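Long-range contacts in cytosolic phospholipase A2 delta (Homo sapiens, PDB 5IZ5), which hydrolyses glycerophospholipids at the sn-2 position in a calcium-dependent manner, with a preference for linoleic acid there, releasing a fatty acid and a lysophospholipid: residues 25-30 with 79-84; 121-126 with 139-144; 55-60 with 86-91; 148-153 with 249-254. The protein carries 3 engineered substitutions. One frame throughout, in Å; residues are numbered along the deposited sequence.

Contact 1. Residues 25-30 with 79-84; sequences CWQLTV and AFRFLI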
loop_
_atom_site.group_PDB
_atom_site.type_symbol
_atom_site.label_atom_id
_atom_site.label_comp_id
_atom_site.label_asym_id
_atom_site.label_seq_id
_atom_site.Cartn_x
_atom_site.Cartn_y
_atom_site.Cartn_z
ATOM N N CYS B 25 24.399 21.085 5.882
ATOM C CA CYS B 25 23.201 21.926 6.012
ATOM C C CYS B 25 23.505 23.424 5.929
ATOM O O CYS B 25 24.610 23.857 6.228
ATOM C CB CYS B 25 22.476 21.626 7.336
ATOM S SG CYS B 25 21.870 19.919 7.470
ATOM N N TRP B 26 22.510 24.204 5.515
ATOM C CA TRP B 26 22.591 25.662 5.511
ATOM C C TRP B 26 21.679 26.219 6.593
ATOM O O TRP B 26 20.783 25.523 7.071
ATOM C CB TRP B 26 22.152 26.222 4.160
ATOM C CG TRP B 26 22.990 25.737 2.988
ATOM C CD1 TRP B 26 24.297 25.338 3.022
ATOM C CD2 TRP B 26 22.575 25.625 1.616
ATOM N NE1 TRP B 26 24.718 24.973 1.765
ATOM C CE2 TRP B 26 23.683 25.140 0.882
ATOM C CE3 TRP B 26 21.376 25.881 0.935
ATOM C CZ2 TRP B 26 23.626 24.907 -0.501
ATOM C CZ3 TRP B 26 21.319 25.649 -0.442
ATOM C CH2 TRP B 26 22.439 25.167 -1.142
ATOM N N GLN B 27 21.905 27.471 6.981
ATOM C CA GLN B 27 20.972 28.165 7.866
ATOM C C GLN B 27 20.073 29.108 7.069
ATOM O O GLN B 27 20.575 29.946 6.328
ATOM C CB GLN B 27 21.717 28.955 8.940
ATOM C CG GLN B 27 20.767 29.800 9.785
ATOM C CD GLN B 27 21.475 30.828 10.633
ATOM O OE1 GLN B 27 21.280 32.030 10.451
ATOM N NE2 GLN B 27 22.303 30.366 11.560
ATOM N N LEU B 28 18.755 28.977 7.232
ATOM C CA LEU B 28 17.793 29.893 6.602
ATOM C C LEU B 28 17.198 30.857 7.628
ATOM O O LEU B 28 16.644 30.427 8.640
ATOM C CB LEU B 28 16.654 29.120 5.916
ATOM C CG LEU B 28 15.601 29.966 5.177
ATOM C CD1 LEU B 28 16.227 30.719 4.009
ATOM C CD2 LEU B 28 14.434 29.110 4.692
ATOM N N THR B 29 17.301 32.157 7.360
ATOM C CA THR B 29 16.580 33.156 8.158
ATOM C C THR B 29 15.357 33.619 7.364
ATOM O O THR B 29 15.480 34.083 6.226
ATOM C CB THR B 29 17.448 34.365 8.583
ATOM O OG1 THR B 29 17.540 35.314 7.514
ATOM C CG2 THR B 29 18.844 33.926 8.987
ATOM N N VAL B 30 14.178 33.460 7.961
ATOM C CA VAL B 30 12.923 33.882 7.344
ATOM C C VAL B 30 12.412 35.082 8.126
ATOM O O VAL B 30 12.040 34.947 9.295
ATOM C CB VAL B 30 11.868 32.756 7.379
ATOM C CG1 VAL B 30 10.580 33.190 6.679
ATOM C CG2 VAL B 30 12.420 31.493 6.732
ATOM N N ALA B 79 11.865 37.647 12.737
ATOM C CA ALA B 79 12.719 36.725 11.997
ATOM C C ALA B 79 12.825 35.391 12.719
ATOM O O ALA B 79 12.838 35.341 13.948
ATOM C CB ALA B 79 14.099 37.326 11.808
ATOM N N PHE B 80 12.896 34.314 11.939
ATOM C CA PHE B 80 13.011 32.958 12.470
ATOM C C PHE B 80 14.075 32.186 11.681
ATOM O O PHE B 80 14.332 32.488 10.510
ATOM C CB PHE B 80 11.654 32.249 12.393
ATOM C CG PHE B 80 10.528 33.001 13.059
ATOM C CD1 PHE B 80 10.197 32.754 14.384
ATOM C CD2 PHE B 80 9.791 33.948 12.357
ATOM C CE1 PHE B 80 9.157 33.438 14.999
ATOM C CE2 PHE B 80 8.751 34.638 12.967
ATOM C CZ PHE B 80 8.433 34.379 14.290
ATOM N N ARG B 81 14.686 31.193 12.324
ATOM C CA ARG B 81 15.827 30.466 11.752
ATOM C C ARG B 81 15.625 28.957 11.696
ATOM O O ARG B 81 15.241 28.344 12.692
ATOM C CB ARG B 81 17.085 30.773 12.557
ATOM C CG ARG B 81 17.708 32.101 12.190
ATOM C CD ARG B 81 18.636 32.595 13.300
ATOM N NE ARG B 81 18.141 33.807 13.953
ATOM C CZ ARG B 81 17.364 33.848 15.038
ATOM N NH1 ARG B 81 16.950 32.735 15.643
ATOM N NH2 ARG B 81 16.994 35.026 15.527
ATOM N N PHE B 82 15.892 28.383 10.520
ATOM C CA PHE B 82 15.845 26.940 10.290
ATOM C C PHE B 82 17.202 26.402 9.829
ATOM O O PHE B 82 17.922 27.074 9.096
ATOM C CB PHE B 82 14.858 26.628 9.161
ATOM C CG PHE B 82 13.414 26.970 9.461
ATOM C CD1 PHE B 82 12.569 26.023 10.019
ATOM C CD2 PHE B 82 12.881 28.212 9.128
ATOM C CE1 PHE B 82 11.234 26.310 10.268
ATOM C CE2 PHE B 82 11.540 28.510 9.376
ATOM C CZ PHE B 82 10.715 27.555 9.946
ATOM N N LEU B 83 17.536 25.176 10.220
ATOM C CA LEU B 83 18.610 24.435 9.557
ATOM C C LEU B 83 18.016 23.681 8.355
ATOM O O LEU B 83 17.044 22.940 8.498
ATOM C CB LEU B 83 19.319 23.485 10.529
ATOM C CG LEU B 83 20.852 23.401 10.342
ATOM C CD1 LEU B 83 21.514 24.773 10.440
ATOM C CD2 LEU B 83 21.498 22.452 11.345
ATOM N N ILE B 84 18.597 23.902 7.174
ATOM C CA ILE B 84 18.078 23.383 5.909
ATOM C C ILE B 84 19.057 22.391 5.267
ATOM O O ILE B 84 20.229 22.707 5.049
ATOM C CB ILE B 84 17.818 24.550 4.925
ATOM C CG1 ILE B 84 16.722 25.488 5.468
ATOM C CG2 ILE B 84 17.464 24.042 3.530
ATOM C CD1 ILE B 84 15.385 24.830 5.745
#

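Contact 2. Residues 121-126 with 139-144; sequences GKLLRK and DVEFLM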
loop_
_atom_site.group_PDB
_atom_site.type_symbol
_atom_site.label_atom_id
_atom_site.label_comp_id
_atom_site.label_asym_id
_atom_site.label_seq_id
_atom_site.Cartn_x
_atom_site.Cartn_y
_atom_site.Cartn_z
ATOM N N GLY B 121 23.769 33.288 0.176
ATOM C CA GLY B 121 24.401 34.600 0.061
ATOM C C GLY B 121 23.485 35.712 -0.425
ATOM O O GLY B 121 23.598 36.845 0.035
ATOM N N LYS B 122 22.581 35.398 -1.354
ATOM C CA LYS B 122 21.702 36.403 -1.961
ATOM C C LYS B 122 20.378 36.545 -1.221
ATOM O O LYS B 122 19.536 35.649 -1.295
ATOM C CB LYS B 122 21.368 36.010 -3.405
ATOM C CG LYS B 122 22.507 36.087 -4.410
ATOM C CD LYS B 122 21.989 35.722 -5.799
ATOM C CE LYS B 122 23.086 35.210 -6.729
ATOM N NZ LYS B 122 22.649 35.305 -8.149
ATOM N N LEU B 123 20.176 37.681 -0.553
ATOM C CA LEU B 123 18.893 37.978 0.077
ATOM C C LEU B 123 17.792 37.983 -0.978
ATOM O O LEU B 123 17.915 38.652 -2.005
ATOM C CB LEU B 123 18.918 39.341 0.777
ATOM C CG LEU B 123 17.623 39.719 1.517
ATOM C CD1 LEU B 123 17.680 39.288 2.977
ATOM C CD2 LEU B 123 17.325 41.208 1.420
ATOM N N LEU B 124 16.720 37.244 -0.717
ATOM C CA LEU B 124 15.587 37.189 -1.627
ATOM C C LEU B 124 14.372 37.834 -0.965
ATOM O O LEU B 124 13.924 37.390 0.093
ATOM C CB LEU B 124 15.294 35.736 -2.011
ATOM C CG LEU B 124 14.276 35.498 -3.129
ATOM C CD1 LEU B 124 14.755 36.073 -4.454
ATOM C CD2 LEU B 124 14.001 34.008 -3.267
ATOM N N ARG B 125 13.865 38.901 -1.579
ATOM C CA ARG B 125 12.642 39.560 -1.122
ATOM C C ARG B 125 11.454 39.028 -1.900
ATOM O O ARG B 125 11.489 38.954 -3.127
ATOM C CB ARG B 125 12.748 41.084 -1.250
ATOM C CG ARG B 125 13.395 41.736 -0.038
ATOM C CD ARG B 125 13.839 43.157 -0.310
ATOM N NE ARG B 125 14.714 43.642 0.764
ATOM C CZ ARG B 125 15.724 44.496 0.603
ATOM N NH1 ARG B 125 16.035 44.967 -0.601
ATOM N NH2 ARG B 125 16.445 44.873 1.657
ATOM N N LYS B 126 10.412 38.642 -1.168
ATOM C CA LYS B 126 9.242 38.004 -1.753
ATOM C C LYS B 126 7.955 38.683 -1.283
ATOM O O LYS B 126 7.809 39.015 -0.106
ATOM C CB LYS B 126 9.229 36.517 -1.378
ATOM C CG LYS B 126 9.951 35.613 -2.371
ATOM C CD LYS B 126 8.987 35.120 -3.438
ATOM C CE LYS B 126 9.719 34.579 -4.648
ATOM N NZ LYS B 126 8.822 33.757 -5.504
ATOM N N ASP B 139 4.623 40.123 2.749
ATOM C CA ASP B 139 6.034 40.422 2.470
ATOM C C ASP B 139 6.958 39.646 3.396
ATOM O O ASP B 139 6.832 39.726 4.619
ATOM C CB ASP B 139 6.323 41.916 2.623
ATOM C CG ASP B 139 5.763 42.742 1.487
ATOM O OD1 ASP B 139 5.261 42.166 0.494
ATOM O OD2 ASP B 139 5.827 43.983 1.595
ATOM N N VAL B 140 7.886 38.905 2.799
ATOM C CA VAL B 140 8.852 38.098 3.540
ATOM C C VAL B 140 10.224 38.252 2.896
ATOM O O VAL B 140 10.322 38.464 1.685
ATOM C CB VAL B 140 8.464 36.602 3.517
ATOM C CG1 VAL B 140 9.371 35.786 4.431
ATOM C CG2 VAL B 140 7.006 36.418 3.920
ATOM N N GLU B 141 11.278 38.141 3.700
ATOM C CA GLU B 141 12.638 38.052 3.154
ATOM C C GLU B 141 13.386 36.823 3.642
ATOM O O GLU B 141 13.270 36.427 4.806
ATOM C CB GLU B 141 13.457 39.329 3.340
ATOM C CG GLU B 141 13.075 40.249 4.482
ATOM C CD GLU B 141 13.835 41.567 4.443
ATOM O OE1 GLU B 141 14.479 41.868 3.415
ATOM O OE2 GLU B 141 13.789 42.307 5.447
ATOM N N PHE B 142 14.153 36.233 2.726
ATOM C CA PHE B 142 14.880 34.997 2.975
ATOM C C PHE B 142 16.376 35.211 2.816
ATOM O O PHE B 142 16.820 35.794 1.829
ATOM C CB PHE B 142 14.446 33.923 1.975
ATOM C CG PHE B 142 12.990 33.586 2.042
ATOM C CD1 PHE B 142 12.537 32.609 2.914
ATOM C CD2 PHE B 142 12.070 34.242 1.230
ATOM C CE1 PHE B 142 11.190 32.295 2.970
ATOM C CE2 PHE B 142 10.723 33.935 1.284
ATOM C CZ PHE B 142 10.281 32.959 2.155
ATOM N N LEU B 143 17.152 34.728 3.783
ATOM C CA LEU B 143 18.602 34.700 3.641
ATOM C C LEU B 143 19.139 33.332 4.016
ATOM O O LEU B 143 18.932 32.848 5.133
ATOM C CB LEU B 143 19.279 35.769 4.498
ATOM C CG LEU B 143 20.804 35.835 4.301
ATOM C CD1 LEU B 143 21.179 36.498 2.979
ATOM C CD2 LEU B 143 21.482 36.539 5.471
ATOM N N MET B 144 19.838 32.724 3.064
ATOM C CA MET B 144 20.461 31.436 3.263
ATOM C C MET B 144 21.955 31.640 3.450
ATOM O O MET B 144 22.608 32.279 2.623
ATOM C CB MET B 144 20.205 30.557 2.049
ATOM C CG MET B 144 20.614 29.108 2.245
ATOM S SD MET B 144 19.373 28.163 3.150
ATOM C CE MET B 144 18.115 27.909 1.887
HETATM O O HOH W 1 20.282 33.831 0.776
#

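Contact 3. Residues 55-60 with 86-91; sequences LSTAPG and SQVKNV. With SO4 (sulfate ion), chain O.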
loop_
_atom_site.group_PDB
_atom_site.type_symbol
_atom_site.label_atom_id
_atom_site.label_comp_id
_atom_site.label_asym_id
_atom_site.label_seq_id
_atom_site.Cartn_x
_atom_site.Cartn_y
_atom_site.Cartn_z
ATOM N N LEU B 55 7.769 24.025 8.342
ATOM C CA LEU B 55 8.602 23.477 7.290
ATOM C C LEU B 55 8.252 22.011 7.159
ATOM O O LEU B 55 8.210 21.295 8.155
ATOM C CB LEU B 55 10.081 23.645 7.635
ATOM C CG LEU B 55 11.099 23.300 6.549
ATOM C CD1 LEU B 55 11.001 24.255 5.368
ATOM C CD2 LEU B 55 12.508 23.306 7.118
ATOM N N SER B 56 8.001 21.571 5.930
ATOM C CA SER B 56 7.564 20.200 5.660
ATOM C C SER B 56 8.519 19.141 6.224
ATOM O O SER B 56 8.096 18.042 6.563
ATOM C CB SER B 56 7.379 19.999 4.151
ATOM O OG SER B 56 8.587 20.239 3.449
ATOM N N THR B 57 9.801 19.483 6.317
ATOM C CA THR B 57 10.849 18.573 6.787
ATOM C C THR B 57 11.246 18.799 8.268
ATOM O O THR B 57 12.251 18.260 8.752
ATOM C CB THR B 57 12.099 18.702 5.890
ATOM O OG1 THR B 57 12.493 20.073 5.823
ATOM C CG2 THR B 57 11.793 18.205 4.474
ATOM N N ALA B 58 10.456 19.599 8.977
ATOM C CA ALA B 58 10.608 19.781 10.420
ATOM C C ALA B 58 9.228 19.693 11.089
ATOM O O ALA B 58 8.730 20.667 11.671
ATOM C CB ALA B 58 11.255 21.118 10.710
ATOM N N PRO B 59 8.600 18.513 11.005
ATOM C CA PRO B 59 7.296 18.340 11.626
ATOM C C PRO B 59 7.375 18.562 13.135
ATOM O O PRO B 59 8.328 18.121 13.774
ATOM C CB PRO B 59 6.954 16.886 11.313
ATOM C CG PRO B 59 8.272 16.218 11.174
ATOM C CD PRO B 59 9.156 17.239 10.519
ATOM N N GLY B 60 6.394 19.272 13.682
ATOM C CA GLY B 60 6.314 19.511 15.117
ATOM C C GLY B 60 7.040 20.764 15.580
ATOM O O GLY B 60 6.909 21.154 16.736
ATOM N N SER B 86 20.034 20.694 1.976
ATOM C CA SER B 86 19.871 20.973 0.544
ATOM C C SER B 86 19.441 19.753 -0.282
ATOM O O SER B 86 18.846 19.903 -1.341
ATOM C CB SER B 86 21.176 21.539 -0.035
ATOM O OG SER B 86 22.237 20.599 0.080
ATOM N N GLN B 87 19.740 18.552 0.204
ATOM C CA GLN B 87 19.422 17.315 -0.514
ATOM C C GLN B 87 17.972 16.822 -0.381
ATOM O O GLN B 87 17.593 15.823 -1.028
ATOM C CB GLN B 87 20.350 16.202 -0.047
ATOM C CG GLN B 87 21.809 16.375 -0.417
ATOM C CD GLN B 87 22.019 16.694 -1.887
ATOM O OE1 GLN B 87 22.026 17.863 -2.262
ATOM N NE2 GLN B 87 22.183 15.672 -2.722
ATOM N N VAL B 88 17.160 17.483 0.444
ATOM C CA VAL B 88 15.743 17.126 0.526
ATOM C C VAL B 88 14.874 18.246 -0.011
ATOM O O VAL B 88 15.306 19.390 -0.124
ATOM C CB VAL B 88 15.274 16.731 1.955
ATOM C CG1 VAL B 88 16.077 15.561 2.477
ATOM C CG2 VAL B 88 15.336 17.895 2.932
ATOM N N LYS B 89 13.647 17.892 -0.368
ATOM C CA LYS B 89 12.660 18.879 -0.759
ATOM C C LYS B 89 12.120 19.567 0.489
ATOM O O LYS B 89 11.632 18.917 1.410
ATOM C CB LYS B 89 11.532 18.254 -1.569
ATOM C CG LYS B 89 11.129 19.093 -2.768
ATOM C CD LYS B 89 12.197 19.152 -3.854
ATOM C CE LYS B 89 12.138 20.437 -4.664
ATOM N NZ LYS B 89 10.794 20.958 -5.012
ATOM N N ASN B 90 12.230 20.888 0.502
ATOM C CA ASN B 90 11.829 21.695 1.641
ATOM C C ASN B 90 10.724 22.646 1.224
ATOM O O ASN B 90 10.946 23.542 0.403
ATOM C CB ASN B 90 13.018 22.488 2.162
ATOM C CG ASN B 90 14.081 21.605 2.775
ATOM O OD1 ASN B 90 13.833 20.923 3.771
ATOM N ND2 ASN B 90 15.272 21.605 2.180
ATOM N N VAL B 91 9.527 22.425 1.761
ATOM C CA VAL B 91 8.394 23.282 1.480
ATOM C C VAL B 91 8.045 24.040 2.751
ATOM O O VAL B 91 7.760 23.445 3.790
ATOM C CB VAL B 91 7.172 22.488 0.986
ATOM C CG1 VAL B 91 6.023 23.432 0.648
ATOM C CG2 VAL B 91 7.535 21.660 -0.235
HETATM S S SO4 O . 4.384 21.623 12.556
HETATM O O1 SO4 O . 4.287 20.152 12.410
HETATM O O2 SO4 O . 5.153 22.186 11.420
HETATM O O3 SO4 O . 3.020 22.190 12.594
HETATM O O4 SO4 O . 5.059 21.960 13.825
HETATM O O HOH W 2 8.850 18.497 1.665
#

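Contact 4. Residues 148-153 with 249-254; sequences SDRPEN and RPLTIG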
loop_
_atom_site.group_PDB
_atom_site.type_symbol
_atom_site.label_atom_id
_atom_site.label_comp_id
_atom_site.label_asym_id
_atom_site.label_seq_id
_atom_site.Cartn_x
_atom_site.Cartn_y
_atom_site.Cartn_z
ATOM N N SER B 148 29.173 26.177 9.912
ATOM C CA SER B 148 30.437 25.461 10.115
ATOM C C SER B 148 30.245 24.048 10.688
ATOM O O SER B 148 31.216 23.364 11.024
ATOM C CB SER B 148 31.342 26.295 11.021
ATOM O OG SER B 148 30.620 26.763 12.146
ATOM N N ASP B 149 28.995 23.602 10.776
ATOM C CA ASP B 149 28.696 22.252 11.268
ATOM C C ASP B 149 29.313 21.162 10.388
ATOM O O ASP B 149 29.589 21.401 9.220
ATOM C CB ASP B 149 27.184 22.030 11.314
ATOM C CG ASP B 149 26.485 22.918 12.328
ATOM O OD1 ASP B 149 26.827 22.834 13.528
ATOM O OD2 ASP B 149 25.578 23.682 11.923
ATOM N N ARG B 150 29.522 19.968 10.949
ATOM C CA ARG B 150 29.882 18.783 10.158
ATOM C C ARG B 150 28.750 18.467 9.186
ATOM O O ARG B 150 27.635 18.951 9.370
ATOM C CB ARG B 150 30.140 17.561 11.059
ATOM C CG ARG B 150 28.924 17.041 11.820
ATOM C CD ARG B 150 29.219 15.734 12.542
ATOM N NE ARG B 150 28.107 15.301 13.400
ATOM C CZ ARG B 150 26.981 14.713 12.984
ATOM N NH1 ARG B 150 26.774 14.466 11.692
ATOM N NH2 ARG B 150 26.044 14.373 13.873
ATOM N N PRO B 151 29.022 17.647 8.157
ATOM C CA PRO B 151 27.913 17.265 7.286
ATOM C C PRO B 151 26.951 16.290 7.977
ATOM O O PRO B 151 27.352 15.550 8.872
ATOM C CB PRO B 151 28.605 16.580 6.093
ATOM C CG PRO B 151 30.080 16.712 6.310
ATOM C CD PRO B 151 30.279 16.987 7.767
ATOM N N GLU B 152 25.689 16.305 7.563
ATOM C CA GLU B 152 24.696 15.348 8.042
ATOM C C GLU B 152 24.885 14.019 7.324
ATOM O O GLU B 152 25.182 14.002 6.133
ATOM C CB GLU B 152 23.285 15.882 7.791
ATOM C CG GLU B 152 22.172 14.964 8.282
ATOM C CD GLU B 152 20.784 15.491 7.962
ATOM O OE1 GLU B 152 20.654 16.623 7.446
ATOM O OE2 GLU B 152 19.809 14.756 8.215
ATOM N N ASN B 153 24.717 12.916 8.048
ATOM C CA ASN B 153 24.773 11.584 7.452
ATOM C C ASN B 153 23.390 11.117 6.988
ATOM O O ASN B 153 22.564 10.672 7.798
ATOM C CB ASN B 153 25.363 10.573 8.437
ATOM C CG ASN B 153 26.817 10.869 8.775
ATOM O OD1 ASN B 153 27.602 11.268 7.910
ATOM N ND2 ASN B 153 27.184 10.671 10.036
ATOM N N ARG B 249 21.484 20.949 20.454
ATOM C CA ARG B 249 22.038 21.695 19.318
ATOM C C ARG B 249 22.275 20.776 18.125
ATOM O O ARG B 249 22.535 19.587 18.308
ATOM C CB ARG B 249 23.338 22.414 19.713
ATOM C CG ARG B 249 23.168 23.819 20.282
ATOM C CD ARG B 249 21.934 24.047 21.151
ATOM N NE ARG B 249 21.630 25.474 21.251
ATOM C CZ ARG B 249 22.296 26.342 22.014
ATOM N NH1 ARG B 249 23.323 25.948 22.769
ATOM N NH2 ARG B 249 21.930 27.619 22.027
ATOM N N PRO B 250 22.179 21.325 16.900
ATOM C CA PRO B 250 22.278 20.500 15.699
ATOM C C PRO B 250 23.592 19.759 15.565
ATOM O O PRO B 250 24.648 20.312 15.864
ATOM C CB PRO B 250 22.153 21.510 14.559
ATOM C CG PRO B 250 21.428 22.656 15.143
ATOM C CD PRO B 250 21.887 22.728 16.567
ATOM N N LEU B 251 23.504 18.508 15.128
ATOM C CA LEU B 251 24.674 17.696 14.800
ATOM C C LEU B 251 25.730 17.655 15.921
ATOM O O LEU B 251 26.929 17.609 15.646
ATOM C CB LEU B 251 25.329 18.206 13.504
ATOM C CG LEU B 251 24.614 18.078 12.146
ATOM C CD1 LEU B 251 23.711 16.853 12.057
ATOM C CD2 LEU B 251 23.858 19.343 11.792
ATOM N N THR B 252 25.289 17.701 17.175
ATOM C CA THR B 252 26.200 17.584 18.317
ATOM C C THR B 252 26.672 16.145 18.499
ATOM O O THR B 252 26.162 15.201 17.876
ATOM C CB THR B 252 25.562 18.077 19.631
ATOM O OG1 THR B 252 24.302 17.428 19.842
ATOM C CG2 THR B 252 25.351 19.587 19.589
ATOM N N ILE B 253 27.680 16.001 19.345
ATOM C CA ILE B 253 28.155 14.694 19.775
ATOM C C ILE B 253 27.338 14.303 20.997
ATOM O O ILE B 253 26.744 15.163 21.654
ATOM C CB ILE B 253 29.660 14.724 20.154
ATOM C CG1 ILE B 253 30.500 15.347 19.038
ATOM C CG2 ILE B 253 30.198 13.330 20.469
ATOM C CD1 ILE B 253 31.804 15.940 19.526
ATOM N N GLY B 254 27.302 13.004 21.281
ATOM C CA GLY B 254 26.712 12.484 22.500
ATOM C C GLY B 254 27.155 13.203 23.765
ATOM O O GLY B 254 28.273 13.720 23.842
#

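Contact 1. Residues 25-30 with 79-84
In one sheet of the N-terminal C2 sandwich, Trp26, Leu28 and Val30 pair with Ile84, Phe82 and Phe80 as antiparallel hydrogen-bonded pairs. Each pair exchanges two backbone bonds, from Val30 N to Phe80 O at 2.7 Å up to Phe82 N to Leu28 O at 2.9 Å. The strand axes run at 158° to each other. The face carrying Leu28, Val30, Phe82 and Ile84 is the hydrocarbon side of the sheet. There CB of Leu28 rests 3.7 Å from CG1 of Ile84, and CG2 of Val30 meets the edge of the Phe82 ring, near its plane, 4.1 Å from CE2. Leu53 and Leu55 of strand 49-55 pack against this face, and Phe63 makes a T-shaped contact with Phe82. Polar groups prevail on the other face. Gln27 and Arg81 lie side by side and point the same way, OE1 of Gln27 being 3.9 Å from CD of Arg81, with amide and guanidinium planes 77° apart. At the far end CD1 of Leu83 comes to 3.5 Å from Trp26 O, and its CG touches CB of Cys25. Such two-faced strands, apolar toward the opposing sheet, are usual in beta sandwiches, here that of the C2 domain.

Contact 2. Residues 121-126 with 139-144
Arg125 and Glu141, a non-hydrogen-bonded pair of the antiparallel ladder, send their side chains out side by side in the same direction. NE of Arg125 donates to OE1 of Glu141 at 3.2 Å in a salt bridge, reaching the oxygen on its syn side but 30° out of the carboxylate plane. The guanidinium and carboxylate planes stand 37° apart, so the two groups form a skewed bridge through one N-H. Leu123 crosses Glu141 obliquely: its CD2 sits above one guanidinium face of Arg125, offset toward the rim, and lies 3.5 Å from Glu141 OE1. On the opposite face of the sheet Lys126 crosses Phe142, with its CB in the plane of the ring, at the edge, 4.0 Å from CE2. The Lys126 chain is bent at chi2 (-90°) and its NZ forms a salt bridge with Glu117, while Phe142 also meets the ring of Tyr113. Beside the loop, CD1 of Leu143 comes to 3.8 Å from Gly121 O. Backbone bonds tie Leu124 to Phe142 and Lys126 to Val140, two for each pair. Beyond them Gly121 N reaches Met144 O at 2.9 Å, and Met144 N donates to a water that is weakly bonded in turn to Lys122 O. Strands 124-129 and 137-146 form a beta hairpin of the C2 sandwich.

Contact 3. Residues 55-60 with 86-91
With OG1 of Thr57 turned between its backbone N and carbonyl carbon (chi1 54°), and CG of Asn90 anti to the carbonyl carbon, the two side chains cross at about a right angle. The Thr57 hydroxyl thereby donates to Asn90 OD1 at 2.6 Å, in the plane of the amide carbonyl. The contact joins two loops of the C2 beta sandwich, where strand 49-55 ends and its sheet neighbour 91-98 begins. Ser56 N donates to Val91 O at 2.9 Å, and Val91 N answers to the side-chain oxygen OG of Ser56, also at 2.9 Å, so a serine hydroxyl serves as acceptor where the ladder ends. A water joins the same OG to Lys89 O. The type I turn from Leu55 to Ala58, closed by Ala58 N to Leu55 O, carries Ser56 and Thr57 to their partners. ND2 of Asn90 is bonded to Gln85 O, which fixes which way its amide is flipped. Gln614 and Leu615, from the PLA2c part of the chain, bond to the backbone at Thr57 and Lys89. Farther along, Gly60 N holds sulfate O1. Methyl CG2 of Thr57 is pressed against Lys89 O at 3.1 Å and touches CG2 of Val88 at 3.9 Å.

Contact 4. Residues 148-153 with 249-254
OE2 of Glu152 is gripped by NE of Arg163, in a salt bridge, and by the backbone N of Glu164, while CB of the same glutamate lies 4.4 Å from CD1 of Leu251. OE1 is taken by Gln85 NE2, so both carboxylate oxygens of this buried residue are satisfied. Leu251 is the centre of the contact. Its side chain crosses Arg150 obliquely and lies over one guanidinium face, with CB 3.8 Å above the plane, offset toward the rim, and CD1 3.9 Å from both NH1 and NH2. Arg150 CG stands between its backbone N and carbonyl carbon (chi1 66°), and the chain then runs extended to NE. NH2 forms a salt bridge with Glu164, and NH1 makes a weak bond to Pro151 O at 3.1 Å. From the side of Asp149, CB approaches CD2 of Leu251 at 4.3 Å. Leu251 occupies the third position of a type II turn from Arg249 to Thr252 and has a left-handed backbone (phi 52°); OG1 of Thr252 donates across the turn to Arg249 O at 3.2 Å. A loop leucine packed on an arginine here joins the segment entering strand 152-156 to a turn of the second, C2-like domain.

In the fold
Contact 1 touches each of the other three: its centre is about 11 Å from those of contacts 2 and 3 and about 15 Å from that of contact 4. Strand 21-36 runs between strands 75-85 and 137-146 and so carries contact 1 into contact 2, where Thr29 N lies 2.8 Å from Leu143 O. Contact 3 meets contact 1 through the sandwich interior, Ile84 CD1 packing on Leu55 CD2 at 3.5 Å. Leu83 CD2, 3.4 Å from Pro250 CB, links the first C2 domain to the C2-like domain of contact 4. Contacts 2 and 4 are about 25 Å apart between centres. All four lie away from the nucleophile Ser365 and the predicted calcium sites.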